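Long-range contact in Endonuclease/exonuclease/phosphatase (Beutenbergia cavernae DSM 12333, PDB 4RUW), which belongs to the endonuclease/exonuclease/phosphatase family and joins a zinc-bearing DNase I-like domain to an immunoglobulin-like domain: residues 360-374 against 395-409. Residues are numbered along the deposited sequence; the frame is centred on the assembly and turned at random. Where two conformers were deposited one is given.
Sequences RLRLSVCKNRGQADD and TDSGTSRDRCTVETW
L361, L363 and V365 form the three antiparallel hydrogen-bonded pairs with W409, E407 and T405, each held by two backbone bonds; strand 360-367 pairs on its other side with 349-356, so that 405-410 is the outermost strand of this sheet within the chain. The ladder ends at V365, and D396 of the opposite sheet takes over: its OD2 accepts from K367 N at 2.8 Å, through the anti lone pair, in an almost straight bond (175° at the hydrogen).

On the face with L361 and L363, the W409 indole folds back across the neighbouring strand. Its CG sits between backbone N and carbonyl carbon (chi1 72°), which brings the six-membered ring over L361 CB, 3.7 Å from the centroid, a CH-pi contact; L363 CB meets the ring edge.

C366 and C404 form a disulfide, each modelled in two conformers.

Past the strands the loops are pinned by carbonyls. K367, fully extended, delivers NZ to G398 O (2.7 Å) and to a salt bridge with D374 OD1, which also accepts from G376 N; D375 is a further charged partner of the lysine. G370 O receives S400 OG (2.7 Å) and S400 N, while T399 OG1 donates to Q371 O and accepts from R401 N, an ST turn. The R401 guanidinium lies over the Q371-A372 peptide, and D292 pairs with its NE.

The ladder builds one sheet of an immunoglobulin-like beta-sandwich, and D396, on a strand of the second, ties the two where the loops meet.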
loop_
_atom_site.group_PDB
_atom_site.type_symbol
_atom_site.label_atom_id
_atom_site.label_comp_id
_atom_site.label_asym_id
_atom_site.label_seq_id
_atom_site.Cartn_x
_atom_site.Cartn_y
_atom_site.Cartn_z
ATOM N N ARG A 360 -10.388 -20.783 12.090
ATOM C CA ARG A 360 -9.241 -19.919 12.337
ATOM C C ARG A 360 -9.675 -18.481 12.596
ATOM O O ARG A 360 -10.576 -17.960 11.940
ATOM C CB ARG A 360 -8.243 -19.977 11.180
ATOM C CG ARG A 360 -6.941 -19.256 11.476
ATOM C CD ARG A 360 -5.870 -19.569 10.442
ATOM N NE ARG A 360 -5.009 -20.679 10.837
ATOM C CZ ARG A 360 -3.881 -20.999 10.210
ATOM N NH1 ARG A 360 -3.147 -22.023 10.629
ATOM N NH2 ARG A 360 -3.482 -20.290 9.162
ATOM N N LEU A 361 -9.031 -17.852 13.572
ATOM C CA LEU A 361 -9.277 -16.454 13.871
ATOM C C LEU A 361 -7.953 -15.705 13.827
ATOM O O LEU A 361 -6.914 -16.233 14.237
ATOM C CB LEU A 361 -9.908 -16.302 15.255
ATOM C CG LEU A 361 -11.314 -16.884 15.394
ATOM C CD1 LEU A 361 -11.753 -16.921 16.855
ATOM C CD2 LEU A 361 -12.293 -16.088 14.556
ATOM N N ARG A 362 -7.993 -14.478 13.316
ATOM C CA ARG A 362 -6.826 -13.610 13.281
ATOM C C ARG A 362 -7.226 -12.223 13.748
ATOM O O ARG A 362 -8.240 -11.684 13.305
ATOM C CB ARG A 362 -6.235 -13.525 11.868
ATOM C CG ARG A 362 -5.019 -12.591 11.766
ATOM C CD ARG A 362 -4.520 -12.469 10.336
ATOM N NE ARG A 362 -5.536 -11.865 9.477
ATOM C CZ ARG A 362 -5.530 -11.924 8.149
ATOM N NH1 ARG A 362 -4.556 -12.559 7.519
ATOM N NH2 ARG A 362 -6.504 -11.357 7.449
ATOM N N LEU A 363 -6.422 -11.649 14.639
ATOM C CA LEU A 363 -6.625 -10.286 15.099
ATOM C C LEU A 363 -5.345 -9.501 14.850
ATOM O O LEU A 363 -4.280 -9.868 15.361
ATOM C CB LEU A 363 -6.958 -10.303 16.590
ATOM C CG LEU A 363 -7.597 -9.116 17.299
ATOM C CD1 LEU A 363 -8.698 -8.517 16.455
ATOM C CD2 LEU A 363 -8.157 -9.565 18.642
ATOM N N SER A 364 -5.448 -8.454 14.033
ATOM C CA SER A 364 -4.340 -7.548 13.771
ATOM C C SER A 364 -4.649 -6.209 14.439
ATOM O O SER A 364 -5.674 -5.587 14.144
ATOM C CB SER A 364 -4.154 -7.352 12.266
ATOM O OG SER A 364 -3.190 -6.341 11.998
ATOM N N VAL A 365 -3.779 -5.782 15.347
ATOM C CA VAL A 365 -4.032 -4.608 16.160
ATOM C C VAL A 365 -2.911 -3.617 15.929
ATOM O O VAL A 365 -1.723 -3.955 16.033
ATOM C CB VAL A 365 -4.138 -4.963 17.649
ATOM C CG1 VAL A 365 -4.458 -3.728 18.473
ATOM C CG2 VAL A 365 -5.200 -6.009 17.846
ATOM N N CYS A 366 -3.297 -2.383 15.650
ATOM C CA CYS A 366 -2.336 -1.375 15.263
ATOM C C CYS A 366 -2.534 -0.071 16.014
ATOM O O CYS A 366 -3.617 0.517 15.975
ATOM C CB CYS A 366 -2.457 -1.120 13.766
ATOM S SG CYS A 366 -1.563 0.319 13.229
ATOM N N LYS A 367 -1.486 0.364 16.708
ATOM C CA LYS A 367 -1.441 1.703 17.278
ATOM C C LYS A 367 -0.866 2.621 16.203
ATOM O O LYS A 367 0.300 2.492 15.821
ATOM C CB LYS A 367 -0.562 1.749 18.528
ATOM C CG LYS A 367 -0.357 3.169 19.048
ATOM C CD LYS A 367 0.561 3.213 20.259
ATOM C CE LYS A 367 0.896 4.644 20.638
ATOM N NZ LYS A 367 1.843 4.713 21.790
ATOM N N ASN A 368 -1.688 3.534 15.699
ATOM C CA ASN A 368 -1.252 4.410 14.622
ATOM C C ASN A 368 -1.046 5.817 15.143
ATOM O O ASN A 368 -1.772 6.747 14.796
ATOM C CB ASN A 368 -2.241 4.386 13.461
ATOM C CG ASN A 368 -1.610 4.836 12.166
ATOM O OD1 ASN A 368 -0.451 4.514 11.891
ATOM N ND2 ASN A 368 -2.349 5.603 11.378
ATOM N N ARG A 369 -0.043 5.947 15.999
ATOM C CA ARG A 369 0.154 7.144 16.791
ATOM C C ARG A 369 1.635 7.218 17.126
ATOM O O ARG A 369 2.241 6.211 17.489
ATOM C CB ARG A 369 -0.690 6.993 18.055
ATOM C CG ARG A 369 -0.736 8.141 19.017
ATOM C CD ARG A 369 -1.761 7.805 20.096
ATOM N NE ARG A 369 -1.689 8.705 21.238
ATOM C CZ ARG A 369 -2.611 9.613 21.538
ATOM N NH1 ARG A 369 -3.687 9.749 20.773
ATOM N NH2 ARG A 369 -2.457 10.388 22.606
ATOM N N GLY A 370 2.216 8.405 16.965
ATOM C CA GLY A 370 3.606 8.628 17.303
ATOM C C GLY A 370 4.553 8.273 16.176
ATOM O O GLY A 370 4.239 7.449 15.315
ATOM N N GLN A 371 5.724 8.898 16.199
ATOM C CA GLN A 371 6.772 8.612 15.237
ATOM C C GLN A 371 8.035 8.184 15.982
ATOM O O GLN A 371 8.237 6.999 16.223
ATOM C CB GLN A 371 6.977 9.813 14.304
ATOM C CG GLN A 371 5.889 9.883 13.228
ATOM C CD GLN A 371 5.437 11.292 12.873
ATOM O OE1 GLN A 371 6.067 12.281 13.240
ATOM N NE2 GLN A 371 4.331 11.380 12.140
ATOM N N ALA A 372 8.864 9.136 16.387
ATOM C CA ALA A 372 10.085 8.805 17.111
ATOM C C ALA A 372 9.819 8.442 18.569
ATOM O O ALA A 372 10.557 7.653 19.161
ATOM C CB ALA A 372 11.078 9.948 17.035
ATOM N N ASP A 373 8.761 9.016 19.138
ATOM C CA ASP A 373 8.553 8.961 20.580
ATOM C C ASP A 373 7.246 8.274 20.976
ATOM O O ASP A 373 6.172 8.593 20.470
ATOM C CB ASP A 373 8.626 10.371 21.171
ATOM C CG ASP A 373 9.974 11.032 20.930
ATOM O OD1 ASP A 373 11.008 10.436 21.291
ATOM O OD2 ASP A 373 9.999 12.148 20.375
ATOM N N ASP A 374 7.371 7.315 21.885
ATOM C CA ASP A 374 6.247 6.543 22.398
ATOM C C ASP A 374 5.638 7.268 23.597
ATOM O O ASP A 374 6.314 7.487 24.603
ATOM C CB ASP A 374 6.773 5.169 22.815
ATOM C CG ASP A 374 5.686 4.210 23.258
ATOM O OD1 ASP A 374 4.519 4.620 23.449
ATOM O OD2 ASP A 374 6.025 3.018 23.426
ATOM N N THR A 395 -2.898 -6.515 22.144
ATOM C CA THR A 395 -2.535 -5.124 22.373
ATOM C C THR A 395 -1.351 -4.716 21.501
ATOM O O THR A 395 -0.435 -5.509 21.275
ATOM C CB THR A 395 -2.191 -4.891 23.862
ATOM O OG1 THR A 395 -3.288 -5.320 24.673
ATOM C CG2 THR A 395 -1.906 -3.418 24.148
ATOM N N ASP A 396 -1.381 -3.483 21.002
ATOM C CA ASP A 396 -0.240 -2.914 20.300
ATOM C C ASP A 396 0.206 -1.628 20.983
ATOM O O ASP A 396 -0.599 -0.723 21.211
ATOM C CB ASP A 396 -0.602 -2.629 18.845
ATOM C CG ASP A 396 0.616 -2.369 17.983
ATOM O OD1 ASP A 396 1.609 -3.103 18.118
ATOM O OD2 ASP A 396 0.594 -1.433 17.165
ATOM N N SER A 397 1.489 -1.547 21.320
ATOM C CA SER A 397 2.036 -0.314 21.869
ATOM C C SER A 397 3.141 0.199 20.948
ATOM O O SER A 397 3.224 -0.209 19.796
ATOM C CB SER A 397 2.544 -0.525 23.293
ATOM O OG SER A 397 3.475 -1.582 23.344
ATOM N N GLY A 398 3.966 1.115 21.435
ATOM C CA GLY A 398 5.050 1.648 20.625
ATOM C C GLY A 398 4.596 2.835 19.798
ATOM O O GLY A 398 3.841 3.667 20.287
ATOM N N THR A 399 5.072 2.938 18.562
ATOM C CA THR A 399 4.662 4.038 17.686
ATOM C C THR A 399 4.364 3.500 16.296
ATOM O O THR A 399 4.499 2.303 16.041
ATOM C CB THR A 399 5.748 5.130 17.539
ATOM O OG1 THR A 399 6.797 4.649 16.689
ATOM C CG2 THR A 399 6.315 5.554 18.893
ATOM N N SER A 400 3.987 4.385 15.380
ATOM C CA SER A 400 3.752 3.981 14.002
ATOM C C SER A 400 4.990 3.400 13.315
ATOM O O SER A 400 4.879 2.766 12.271
ATOM C CB SER A 400 3.218 5.157 13.186
ATOM O OG SER A 400 4.214 6.146 12.992
ATOM N N ARG A 401 6.169 3.619 13.886
ATOM C CA ARG A 401 7.391 3.038 13.325
ATOM C C ARG A 401 7.552 1.550 13.633
ATOM O O ARG A 401 8.425 0.892 13.068
ATOM C CB ARG A 401 8.622 3.800 13.805
ATOM C CG ARG A 401 8.680 5.225 13.295
ATOM C CD ARG A 401 9.951 5.902 13.747
ATOM N NE ARG A 401 10.014 7.278 13.281
ATOM C CZ ARG A 401 10.997 8.118 13.582
ATOM N NH1 ARG A 401 11.990 7.716 14.364
ATOM N NH2 ARG A 401 10.983 9.354 13.109
ATOM N N ASP A 402 6.711 1.027 14.524
ATOM C CA ASP A 402 6.830 -0.347 14.989
ATOM C C ASP A 402 5.777 -1.254 14.371
ATOM O O ASP A 402 4.650 -0.831 14.093
ATOM C CB ASP A 402 6.713 -0.401 16.513
ATOM C CG ASP A 402 7.711 0.493 17.205
ATOM O OD1 ASP A 402 8.859 0.591 16.724
ATOM O OD2 ASP A 402 7.334 1.115 18.219
ATOM N N ARG A 403 6.161 -2.509 14.180
ATOM C CA ARG A 403 5.309 -3.547 13.626
ATOM C C ARG A 403 4.011 -3.682 14.422
ATOM O O ARG A 403 4.019 -3.548 15.643
ATOM C CB ARG A 403 6.103 -4.855 13.681
ATOM C CG ARG A 403 5.443 -6.069 13.084
ATOM C CD ARG A 403 6.397 -7.241 13.159
ATOM N NE ARG A 403 5.757 -8.462 12.684
ATOM C CZ ARG A 403 6.347 -9.649 12.634
ATOM N NH1 ARG A 403 7.600 -9.784 13.042
ATOM N NH2 ARG A 403 5.676 -10.699 12.183
ATOM N N CYS A 404 2.909 -3.953 13.712
ATOM C CA CYS A 404 1.601 -4.257 14.316
ATOM C C CYS A 404 1.645 -5.559 15.116
ATOM O O CYS A 404 2.572 -6.359 14.971
ATOM C CB CYS A 404 0.511 -4.411 13.239
ATOM S SG CYS A 404 -0.106 -2.913 12.411
ATOM N N THR A 405 0.630 -5.783 15.944
ATOM C CA THR A 405 0.532 -7.034 16.675
ATOM C C THR A 405 -0.542 -7.920 16.070
ATOM O O THR A 405 -1.733 -7.578 16.109
ATOM C CB THR A 405 0.207 -6.773 18.150
ATOM O OG1 THR A 405 1.166 -5.851 18.686
ATOM C CG2 THR A 405 0.250 -8.058 18.949
ATOM N N VAL A 406 -0.116 -9.053 15.511
ATOM C CA VAL A 406 -1.018 -9.965 14.820
ATOM C C VAL A 406 -0.979 -11.333 15.494
ATOM O O VAL A 406 0.086 -11.938 15.630
ATOM C CB VAL A 406 -0.635 -10.125 13.339
ATOM C CG1 VAL A 406 -1.693 -10.931 12.602
ATOM C CG2 VAL A 406 -0.460 -8.766 12.683
ATOM N N GLU A 407 -2.138 -11.802 15.948
ATOM C CA GLU A 407 -2.259 -13.124 16.560
ATOM C C GLU A 407 -3.242 -13.956 15.773
ATOM O O GLU A 407 -4.258 -13.443 15.307
ATOM C CB GLU A 407 -2.754 -13.035 18.005
ATOM C CG GLU A 407 -1.730 -12.512 18.985
ATOM C CD GLU A 407 -2.142 -12.737 20.429
ATOM O OE1 GLU A 407 -1.569 -12.071 21.312
ATOM O OE2 GLU A 407 -3.039 -13.578 20.680
ATOM N N THR A 408 -2.940 -15.241 15.650
ATOM C CA THR A 408 -3.783 -16.184 14.946
ATOM C C THR A 408 -3.972 -17.391 15.851
ATOM O O THR A 408 -3.014 -17.875 16.447
ATOM C CB THR A 408 -3.102 -16.628 13.640
ATOM O OG1 THR A 408 -2.886 -15.485 12.808
ATOM C CG2 THR A 408 -3.951 -17.631 12.901
ATOM N N TRP A 409 -5.203 -17.870 15.969
ATOM C CA TRP A 409 -5.468 -19.001 16.842
ATOM C C TRP A 409 -6.677 -19.775 16.342
ATOM O O TRP A 409 -7.383 -19.324 15.439
ATOM C CB TRP A 409 -5.650 -18.534 18.294
ATOM C CG TRP A 409 -6.934 -17.790 18.569
ATOM C CD1 TRP A 409 -8.044 -18.288 19.192
ATOM C CD2 TRP A 409 -7.239 -16.424 18.238
ATOM N NE1 TRP A 409 -9.015 -17.322 19.271
ATOM C CE2 TRP A 409 -8.549 -16.170 18.696
ATOM C CE3 TRP A 409 -6.534 -15.393 17.610
ATOM C CZ2 TRP A 409 -9.174 -14.935 18.538
ATOM C CZ3 TRP A 409 -7.160 -14.163 17.453
ATOM C CH2 TRP A 409 -8.468 -13.946 17.917
HETATM O O HOH W 1 3.205 2.490 23.994
#